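Local coordinates for probable glutaminase ybaS (Escherichia coli, PDB 1U60), which catalyses the hydrolysis of L-glutamine to L-glutamate and ammonium, as a homotetrameric member of the glutaminase family, at the interface of chains A and B. Sequence-based numbering; all coordinates share one arbitrary frame. Chains: chain A/B, Probable glutaminase ybaS.

The interface of chains A and B. Residues chain A 77, 82-83, 85-86, 91, 233, 237; chain B 249, 252-253.
Helix 247-253 of chain B packs against helices 82-88 and 231-241 of chain A, with the end of helix 68-80 and the loop at A:Ala91 completing the site, and B:Tyr252 reaches in between the two chain A helices. The patch is part of a two-fold symmetric interface, probably one of those that build the homotetramer; each contact has its twin with the chains exchanged. With CG anti to the backbone N (chi1 -172°), the B:Tyr252 ring is carried away from its own helix into chain A. Its phenol OH gives a hydrogen bond to the backbone carbonyl A:Pro82 O (2.7 Å), which lies at the ring edge, in plane; A:Leu77 CD2 and the A:Val85 side chain border the same hydroxyl. A:Tyr233 crosses at about a right angle and sets CD1 over the centre of one ring face, 3.5 Å from B:Tyr252 CE2. On the opposite face the A:Ala91 methyl CB lies 3.7 Å from B:Tyr252 CG, and A:Gln86 CB packs nearer the rim, by CE2, while the A:Glu237 carboxylate approaches the CD1-CE1 side, its plane steeply turned from the ring. An alanine in place of B:Tyr252 would probably leave A:Pro82 O without its phenol donor and open a gap beneath A:Tyr233. The extended A:Gln86 side chain runs past the ring in the opposite direction and sends its amide NE2 to B:Asp249 OD1 (2.9 Å), a nearly straight bond, 165° at H. A:Gln86 OE1 takes a weak hydrogen bond from NH1 of the poorly ordered B:Arg253 guanidinium. Water 2 links A:Tyr233 OH to the backbone B:Arg253 O. Water 1 ties the backbone A:Ala91 N (3.0 Å) to B:Asp249, so the same carboxylate oxygen that takes the A:Gln86 amide on its anti side, somewhat out of the carboxylate plane, also meets this water, with OD1 2.7 Å from water 1.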
loop_
_atom_site.group_PDB
_atom_site.type_symbol
_atom_site.label_atom_id
_atom_site.label_comp_id
_atom_site.label_asym_id
_atom_site.label_seq_id
_atom_site.Cartn_x
_atom_site.Cartn_y
_atom_site.Cartn_z
ATOM N N LEU A 77 -15.258 -1.702 -11.922
ATOM C CA LEU A 77 -14.628 -0.511 -12.477
ATOM C C LEU A 77 -15.065 -0.245 -13.916
ATOM O O LEU A 77 -15.337 0.907 -14.296
ATOM C CB LEU A 77 -13.098 -0.570 -12.363
ATOM C CG LEU A 77 -12.457 -0.438 -10.968
ATOM C CD1 LEU A 77 -11.055 -0.974 -10.999
ATOM C CD2 LEU A 77 -12.494 1.013 -10.497
ATOM N N PRO A 82 -14.094 4.417 -11.515
ATOM C CA PRO A 82 -13.341 4.455 -10.258
ATOM C C PRO A 82 -13.908 5.322 -9.170
ATOM O O PRO A 82 -13.765 4.973 -7.978
ATOM C CB PRO A 82 -11.939 4.949 -10.681
ATOM C CG PRO A 82 -12.196 5.645 -12.017
ATOM C CD PRO A 82 -13.262 4.885 -12.648
ATOM N N GLN A 83 -14.542 6.444 -9.529
ATOM C CA GLN A 83 -15.112 7.288 -8.479
ATOM C C GLN A 83 -16.209 6.554 -7.715
ATOM O O GLN A 83 -16.248 6.578 -6.493
ATOM C CB GLN A 83 -15.634 8.653 -9.015
ATOM C CG GLN A 83 -16.044 9.572 -7.866
ATOM C CD GLN A 83 -14.853 9.975 -7.010
ATOM O OE1 GLN A 83 -13.890 10.530 -7.520
ATOM N NE2 GLN A 83 -14.895 9.645 -5.731
ATOM N N VAL A 85 -16.591 3.276 -7.395
ATOM C CA VAL A 85 -16.027 2.242 -6.593
ATOM C C VAL A 85 -15.435 2.826 -5.299
ATOM O O VAL A 85 -15.629 2.281 -4.226
ATOM C CB VAL A 85 -14.993 1.419 -7.385
ATOM C CG1 VAL A 85 -14.200 0.490 -6.449
ATOM C CG2 VAL A 85 -15.714 0.592 -8.460
ATOM N N GLN A 86 -14.783 3.965 -5.391
ATOM C CA GLN A 86 -14.149 4.586 -4.197
ATOM C C GLN A 86 -15.235 5.060 -3.184
ATOM O O GLN A 86 -15.085 4.890 -1.958
ATOM C CB GLN A 86 -13.248 5.742 -4.621
ATOM C CG GLN A 86 -12.362 6.197 -3.481
ATOM C CD GLN A 86 -11.418 7.321 -3.885
ATOM O OE1 GLN A 86 -11.530 7.875 -4.992
ATOM N NE2 GLN A 86 -10.429 7.607 -3.015
ATOM N N ALA A 91 -11.185 2.428 -0.905
ATOM C CA ALA A 91 -9.837 2.170 -1.373
ATOM C C ALA A 91 -8.827 2.001 -0.207
ATOM O O ALA A 91 -7.641 2.037 -0.441
ATOM C CB ALA A 91 -9.410 3.340 -2.280
ATOM N N TYR A 233 -6.017 1.304 -10.578
ATOM C CA TYR A 233 -6.898 1.285 -9.410
ATOM C C TYR A 233 -6.939 -0.121 -8.831
ATOM O O TYR A 233 -6.976 -0.319 -7.626
ATOM C CB TYR A 233 -8.307 1.686 -9.812
ATOM C CG TYR A 233 -8.403 3.115 -10.324
ATOM C CD1 TYR A 233 -8.256 4.204 -9.453
ATOM C CD2 TYR A 233 -8.652 3.370 -11.671
ATOM C CE1 TYR A 233 -8.338 5.486 -9.923
ATOM C CE2 TYR A 233 -8.756 4.647 -12.139
ATOM C CZ TYR A 233 -8.577 5.707 -11.270
ATOM O OH TYR A 233 -8.701 6.980 -11.739
ATOM N N GLU A 237 -5.471 -1.232 -5.068
ATOM C CA GLU A 237 -6.263 -1.966 -4.085
ATOM C C GLU A 237 -5.523 -3.233 -3.636
ATOM O O GLU A 237 -5.507 -3.540 -2.417
ATOM C CB GLU A 237 -7.643 -2.326 -4.647
ATOM C CG GLU A 237 -8.593 -1.123 -4.960
ATOM C CD GLU A 237 -9.357 -0.512 -3.823
ATOM O OE1 GLU A 237 -8.974 -0.672 -2.622
ATOM O OE2 GLU A 237 -10.392 0.197 -4.148
ATOM N N ASP B 249 -6.551 5.713 -0.375
ATOM C CA ASP B 249 -7.088 6.676 -1.330
ATOM C C ASP B 249 -6.001 7.340 -2.137
ATOM O O ASP B 249 -6.185 7.581 -3.318
ATOM C CB ASP B 249 -7.922 7.728 -0.623
ATOM C CG ASP B 249 -9.002 7.124 0.184
ATOM O OD1 ASP B 249 -9.892 6.481 -0.417
ATOM O OD2 ASP B 249 -9.025 7.215 1.439
ATOM N N TYR B 252 -4.703 4.859 -4.626
ATOM C CA TYR B 252 -5.713 4.677 -5.647
ATOM C C TYR B 252 -5.734 5.816 -6.666
ATOM O O TYR B 252 -5.833 5.579 -7.880
ATOM C CB TYR B 252 -7.049 4.606 -4.899
ATOM C CG TYR B 252 -8.301 4.230 -5.663
ATOM C CD1 TYR B 252 -8.624 2.903 -5.889
ATOM C CD2 TYR B 252 -9.196 5.214 -6.085
ATOM C CE1 TYR B 252 -9.760 2.536 -6.529
ATOM C CE2 TYR B 252 -10.378 4.847 -6.742
ATOM C CZ TYR B 252 -10.651 3.513 -6.947
ATOM O OH TYR B 252 -11.823 3.084 -7.558
ATOM N N ARG B 253 -5.675 7.056 -6.171
ATOM C CA ARG B 253 -5.749 8.217 -7.051
ATOM C C ARG B 253 -4.426 8.649 -7.666
ATOM O O ARG B 253 -4.392 9.069 -8.823
ATOM C CB ARG B 253 -6.382 9.395 -6.314
ATOM C CG ARG B 253 -7.855 9.125 -5.939
ATOM C CD ARG B 253 -8.838 9.070 -7.101
ATOM N NE ARG B 253 -9.306 10.396 -7.525
ATOM C CZ ARG B 253 -10.121 11.199 -6.830
ATOM N NH1 ARG B 253 -10.617 10.847 -5.645
ATOM N NH2 ARG B 253 -10.446 12.371 -7.348
HETATM O O HOH W 1 -11.964 5.028 0.403
HETATM O O HOH W 2 -7.015 9.050 -10.259
#